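Local structure of prolyl oligopeptidase (Galerina marginata, 5N4B) at residues 313-326 and 329-343. The protein cleaves peptide bonds after prolyl residues and macrocyclises the trimmed precursor peptides of amanitin toxins. The protein carries 1 engineered substitution. Numbering follows the deposited sequence.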
loop_
_atom_site.group_PDB
_atom_site.type_symbol
_atom_site.label_atom_id
_atom_site.label_comp_id
_atom_site.label_asym_id
_atom_site.label_seq_id
_atom_site.Cartn_x
_atom_site.Cartn_y
_atom_site.Cartn_z
ATOM N N ALA A 313 2.376 14.205 16.978
ATOM C CA ALA A 313 3.460 13.827 16.094
ATOM C C ALA A 313 3.496 12.311 15.954
ATOM O O ALA A 313 2.851 11.577 16.715
ATOM C CB ALA A 313 4.793 14.355 16.651
ATOM N N ASP A 314 4.275 11.857 14.982
ATOM C CA ASP A 314 4.521 10.443 14.694
ATOM C C ASP A 314 5.718 9.989 15.519
ATOM O O ASP A 314 6.748 10.667 15.515
ATOM C CB ASP A 314 4.849 10.394 13.190
ATOM C CG ASP A 314 5.094 9.000 12.606
ATOM O OD1 ASP A 314 5.373 8.052 13.341
ATOM O OD2 ASP A 314 5.055 8.885 11.346
ATOM N N TYR A 315 5.563 8.912 16.282
ATOM C CA TYR A 315 6.658 8.330 17.047
ATOM C C TYR A 315 6.700 6.835 16.769
ATOM O O TYR A 315 5.694 6.145 16.951
ATOM C CB TYR A 315 6.436 8.527 18.537
ATOM C CG TYR A 315 6.436 9.932 19.070
ATOM C CD1 TYR A 315 5.256 10.685 19.060
ATOM C CD2 TYR A 315 7.588 10.515 19.600
ATOM C CE1 TYR A 315 5.210 11.940 19.559
ATOM C CE2 TYR A 315 7.537 11.766 20.095
ATOM C CZ TYR A 315 6.367 12.478 20.089
ATOM O OH TYR A 315 6.367 13.733 20.676
ATOM N N ASN A 316 7.850 6.333 16.351
ATOM C CA ASN A 316 8.043 4.917 16.106
ATOM C C ASN A 316 9.368 4.475 16.724
ATOM O O ASN A 316 10.415 5.038 16.398
ATOM C CB ASN A 316 8.000 4.625 14.598
ATOM C CG ASN A 316 7.946 3.123 14.294
ATOM O OD1 ASN A 316 8.931 2.554 13.899
ATOM N ND2 ASN A 316 6.814 2.482 14.589
ATOM N N ILE A 317 9.348 3.455 17.564
ATOM C CA ILE A 317 10.565 3.022 18.234
ATOM C C ILE A 317 11.551 2.393 17.257
ATOM O O ILE A 317 11.186 1.549 16.426
ATOM C CB ILE A 317 10.246 1.964 19.303
ATOM C CG1 ILE A 317 9.241 2.460 20.328
ATOM C CG2 ILE A 317 11.551 1.486 19.990
ATOM C CD1 ILE A 317 9.641 3.683 21.019
ATOM N N ILE A 318 12.822 2.722 17.400
ATOM C CA ILE A 318 13.925 2.049 16.697
ATOM C C ILE A 318 14.536 0.978 17.591
ATOM O O ILE A 318 14.580 -0.200 17.228
ATOM C CB ILE A 318 15.013 3.064 16.280
ATOM C CG1 ILE A 318 14.419 4.123 15.375
ATOM C CG2 ILE A 318 16.180 2.323 15.632
ATOM C CD1 ILE A 318 15.220 5.385 15.306
ATOM N N THR A 319 15.002 1.359 18.762
ATOM C CA THR A 319 15.607 0.421 19.704
ATOM C C THR A 319 15.784 1.118 21.047
ATOM O O THR A 319 15.389 2.276 21.218
ATOM C CB THR A 319 16.918 -0.133 19.168
ATOM O OG1 THR A 319 17.218 -1.312 19.965
ATOM C CG2 THR A 319 18.089 0.825 19.232
ATOM N N ASN A 320 16.449 0.444 21.975
ATOM C CA ASN A 320 16.814 1.064 23.241
ATOM C C ASN A 320 18.144 0.481 23.657
ATOM O O ASN A 320 18.478 -0.658 23.340
ATOM C CB ASN A 320 15.795 0.813 24.353
ATOM C CG ASN A 320 15.757 -0.614 24.761
ATOM O OD1 ASN A 320 15.349 -1.445 23.976
ATOM N ND2 ASN A 320 16.174 -0.917 25.981
ATOM N N HIS A 321 18.904 1.267 24.418
ATOM C CA HIS A 321 20.082 0.788 25.132
ATOM C C HIS A 321 19.825 1.142 26.590
ATOM O O HIS A 321 19.840 2.316 26.971
ATOM C CB HIS A 321 21.392 1.368 24.564
ATOM C CG HIS A 321 21.650 0.972 23.144
ATOM N ND1 HIS A 321 21.729 -0.338 22.739
ATOM C CD2 HIS A 321 21.864 1.722 22.036
ATOM C CE1 HIS A 321 21.949 -0.382 21.432
ATOM N NE2 HIS A 321 22.036 0.853 20.982
ATOM N N GLY A 322 19.533 0.146 27.407
ATOM C CA GLY A 322 19.067 0.445 28.746
ATOM C C GLY A 322 17.827 1.298 28.694
ATOM O O GLY A 322 16.918 1.053 27.899
ATOM N N SER A 323 17.783 2.343 29.520
ATOM C CA SER A 323 16.611 3.206 29.581
ATOM C C SER A 323 16.620 4.322 28.521
ATOM O O SER A 323 15.716 5.157 28.534
ATOM C CB SER A 323 16.482 3.816 30.987
ATOM O OG SER A 323 17.690 4.417 31.347
ATOM N N LEU A 324 17.597 4.330 27.630
ATOM C CA LEU A 324 17.665 5.327 26.557
ATOM C C LEU A 324 16.988 4.747 25.322
ATOM O O LEU A 324 17.506 3.804 24.708
ATOM C CB LEU A 324 19.124 5.659 26.261
ATOM C CG LEU A 324 19.338 6.894 25.371
ATOM C CD1 LEU A 324 18.939 8.131 26.110
ATOM C CD2 LEU A 324 20.808 6.966 24.981
ATOM N N VAL A 325 15.852 5.312 24.963
ATOM C CA VAL A 325 15.007 4.806 23.874
ATOM C C VAL A 325 15.222 5.695 22.649
ATOM O O VAL A 325 15.093 6.942 22.741
ATOM C CB VAL A 325 13.540 4.810 24.287
ATOM C CG1 VAL A 325 12.697 4.225 23.217
ATOM C CG2 VAL A 325 13.349 4.004 25.558
ATOM N N TYR A 326 15.522 5.064 21.513
ATOM C CA TYR A 326 15.776 5.755 20.251
ATOM C C TYR A 326 14.515 5.675 19.402
ATOM O O TYR A 326 13.959 4.575 19.212
ATOM C CB TYR A 326 16.931 5.065 19.513
ATOM C CG TYR A 326 18.287 5.212 20.136
ATOM C CD1 TYR A 326 18.606 4.569 21.328
ATOM C CD2 TYR A 326 19.270 5.977 19.543
ATOM C CE1 TYR A 326 19.882 4.718 21.916
ATOM C CE2 TYR A 326 20.511 6.142 20.103
ATOM C CZ TYR A 326 20.823 5.502 21.270
ATOM O OH TYR A 326 22.066 5.590 21.855
ATOM N N THR A 329 10.885 10.194 14.707
ATOM C CA THR A 329 9.772 11.096 14.996
ATOM C C THR A 329 9.764 12.262 14.037
ATOM O O THR A 329 10.804 12.655 13.503
ATOM C CB THR A 329 9.794 11.594 16.464
ATOM O OG1 THR A 329 8.631 12.373 16.760
ATOM C CG2 THR A 329 10.954 12.506 16.696
ATOM N N ASN A 330 8.578 12.844 13.855
ATOM C CA ASN A 330 8.450 14.147 13.190
ATOM C C ASN A 330 8.086 15.287 14.152
ATOM O O ASN A 330 7.684 16.359 13.706
ATOM C CB ASN A 330 7.519 14.083 11.971
ATOM C CG ASN A 330 6.115 13.810 12.348
ATOM O OD1 ASN A 330 5.775 13.765 13.523
ATOM N ND2 ASN A 330 5.244 13.664 11.346
ATOM N N LEU A 331 8.256 15.062 15.473
ATOM C CA LEU A 331 8.032 16.127 16.463
ATOM C C LEU A 331 8.882 17.340 16.145
ATOM O O LEU A 331 10.120 17.264 16.172
ATOM C CB LEU A 331 8.373 15.583 17.854
ATOM C CG LEU A 331 8.392 16.610 18.974
ATOM C CD1 LEU A 331 7.041 17.149 19.127
ATOM C CD2 LEU A 331 8.839 15.969 20.265
ATOM N N ASN A 332 8.226 18.437 15.823
ATOM C CA ASN A 332 8.923 19.680 15.488
ATOM C C ASN A 332 9.921 19.481 14.367
ATOM O O ASN A 332 10.915 20.192 14.258
ATOM C CB ASN A 332 9.638 20.279 16.698
ATOM C CG ASN A 332 8.710 20.614 17.795
ATOM O OD1 ASN A 332 7.653 21.168 17.552
ATOM N ND2 ASN A 332 9.086 20.251 19.018
ATOM N N ALA A 333 9.607 18.568 13.433
ATOM C CA ALA A 333 10.560 18.083 12.427
ATOM C C ALA A 333 9.820 17.407 11.294
ATOM O O ALA A 333 9.770 16.183 11.206
ATOM C CB ALA A 333 11.580 17.142 13.056
ATOM N N PRO A 334 9.236 18.197 10.405
ATOM C CA PRO A 334 8.391 17.621 9.360
ATOM C C PRO A 334 9.092 16.676 8.430
ATOM O O PRO A 334 8.411 15.841 7.809
ATOM C CB PRO A 334 7.822 18.840 8.646
ATOM C CG PRO A 334 8.709 19.937 8.965
ATOM C CD PRO A 334 9.245 19.664 10.361
ATOM N N GLN A 335 10.428 16.706 8.318
ATOM C CA GLN A 335 11.169 15.758 7.499
ATOM C C GLN A 335 11.684 14.567 8.295
ATOM O O GLN A 335 12.404 13.717 7.738
ATOM C CB GLN A 335 12.338 16.462 6.815
ATOM C CG GLN A 335 11.930 17.526 5.843
ATOM C CD GLN A 335 11.630 17.039 4.495
ATOM O OE1 GLN A 335 11.209 15.929 4.268
ATOM N NE2 GLN A 335 11.854 17.929 3.519
ATOM N N TYR A 336 11.292 14.466 9.565
ATOM C CA TYR A 336 11.644 13.401 10.495
ATOM C C TYR A 336 13.091 13.492 10.977
ATOM O O TYR A 336 13.946 14.133 10.363
ATOM C CB TYR A 336 11.281 12.020 9.940
ATOM C CG TYR A 336 9.816 11.696 9.859
ATOM C CD1 TYR A 336 9.012 12.209 8.849
ATOM C CD2 TYR A 336 9.219 10.873 10.805
ATOM C CE1 TYR A 336 7.653 11.878 8.764
ATOM C CE2 TYR A 336 7.866 10.562 10.719
ATOM C CZ TYR A 336 7.111 11.073 9.697
ATOM O OH TYR A 336 5.741 10.791 9.557
ATOM N N LYS A 337 13.353 12.795 12.078
ATOM C CA LYS A 337 14.642 12.805 12.776
ATOM C C LYS A 337 14.644 11.654 13.769
ATOM O O LYS A 337 13.635 10.987 13.951
ATOM C CB LYS A 337 14.901 14.133 13.496
ATOM C CG LYS A 337 13.931 14.432 14.613
ATOM C CD LYS A 337 14.253 15.705 15.337
ATOM C CE LYS A 337 13.209 16.060 16.370
ATOM N NZ LYS A 337 13.658 17.300 17.123
ATOM N N VAL A 338 15.779 11.402 14.392
ATOM C CA VAL A 338 15.873 10.423 15.475
ATOM C C VAL A 338 16.123 11.168 16.760
ATOM O O VAL A 338 17.097 11.945 16.845
ATOM C CB VAL A 338 16.981 9.378 15.264
ATOM C CG1 VAL A 338 17.018 8.401 16.437
ATOM C CG2 VAL A 338 16.826 8.640 13.952
ATOM N N ILE A 339 15.295 10.901 17.763
ATOM C CA ILE A 339 15.485 11.412 19.101
ATOM C C ILE A 339 15.819 10.255 20.040
ATOM O O ILE A 339 15.598 9.074 19.749
ATOM C CB ILE A 339 14.258 12.196 19.632
ATOM C CG1 ILE A 339 13.048 11.261 19.695
ATOM C CG2 ILE A 339 13.970 13.421 18.787
ATOM C CD1 ILE A 339 11.872 11.882 20.468
ATOM N N THR A 340 16.359 10.608 21.206
ATOM C CA THR A 340 16.383 9.717 22.347
ATOM C C THR A 340 15.495 10.285 23.444
ATOM O O THR A 340 15.477 11.498 23.674
ATOM C CB THR A 340 17.804 9.505 22.867
ATOM O OG1 THR A 340 18.406 10.767 23.263
ATOM C CG2 THR A 340 18.678 8.790 21.824
ATOM N N ILE A 341 14.781 9.388 24.143
ATOM C CA ILE A 341 14.004 9.707 25.352
ATOM C C ILE A 341 14.618 8.839 26.438
ATOM O O ILE A 341 14.628 7.603 26.330
ATOM C CB ILE A 341 12.496 9.456 25.185
ATOM C CG1 ILE A 341 11.878 10.332 24.067
ATOM C CG2 ILE A 341 11.767 9.730 26.522
ATOM C CD1 ILE A 341 10.387 10.201 23.834
ATOM N N ASP A 342 15.176 9.479 27.464
ATOM C CA ASP A 342 15.840 8.796 28.561
ATOM C C ASP A 342 14.830 8.572 29.691
ATOM O O ASP A 342 14.377 9.522 30.342
ATOM C CB ASP A 342 17.043 9.621 29.025
ATOM C CG ASP A 342 17.858 8.931 30.044
ATOM O OD1 ASP A 342 17.349 8.019 30.724
ATOM O OD2 ASP A 342 19.060 9.253 30.163
ATOM N N LEU A 343 14.397 7.333 29.847
ATOM C CA LEU A 343 13.366 6.988 30.811
ATOM C C LEU A 343 13.907 6.806 32.215
ATOM O O LEU A 343 13.119 6.506 33.118
ATOM C CB LEU A 343 12.683 5.700 30.335
ATOM C CG LEU A 343 11.936 5.803 28.994
ATOM C CD1 LEU A 343 11.305 4.450 28.637
ATOM C CD2 LEU A 343 10.897 6.885 29.023
#
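D314 is held at three points by T329, N330 and Y336: its N, its carbonyl O and its carboxylate all bond across the contact. D314 O accepts two bonds, a short one from T329 OG1 (2.8 Å) and a longer one from N330 N, while D314 N gives an almost straight bond to N330 OD1 (171° at the hydrogen). T329 OG1 also accepts from L331 N, closing an ST turn; a threonine hydroxyl, donor and acceptor at once, suits this double task. With CG anti to the backbone N (chi1 -178°), the D314 carboxylate reaches the edge of the Y336 ring. There Y336 OH donates to D314 OD2 on its anti side at 2.7 Å, 27° out of the carboxylate plane, the carboxylate and ring planes nearly perpendicular; N330 CB lies over the ring's centre. Y315 runs beside T329 with OG1 over one face of its ring, and its hydroxyl end meets the L331 methyls, L331 CD2 lying 3.4 Å from Y315 OH.

At the other end, the start of strand 324-329 pairs antiparallel with strand 337-342. V325 and I341 form the hydrogen-bonded pair, and L343 N to S323 O (2.9 Å) prolongs the ladder. Beside it, T340 and Y326, a non-hydrogen-bonded pair, lie side by side on one face of the sheet; T340 CG2, beside its backbone N, sits over the Y326 ring, 3.7 Å from its centroid, a CH-pi contact. L324 CD1 rests against T340 CB on that face, while V325, on the opposite face, meets L343 CD1 through CG2. I318 and T319 together face Y326 in a classic beta bulge, and I318 CD1 reaches V338.

The hairpin forms the middle of a four-stranded antiparallel meander, 315-321 to 349-352, one blade of the seven-bladed beta-propeller of prolyl oligopeptidases.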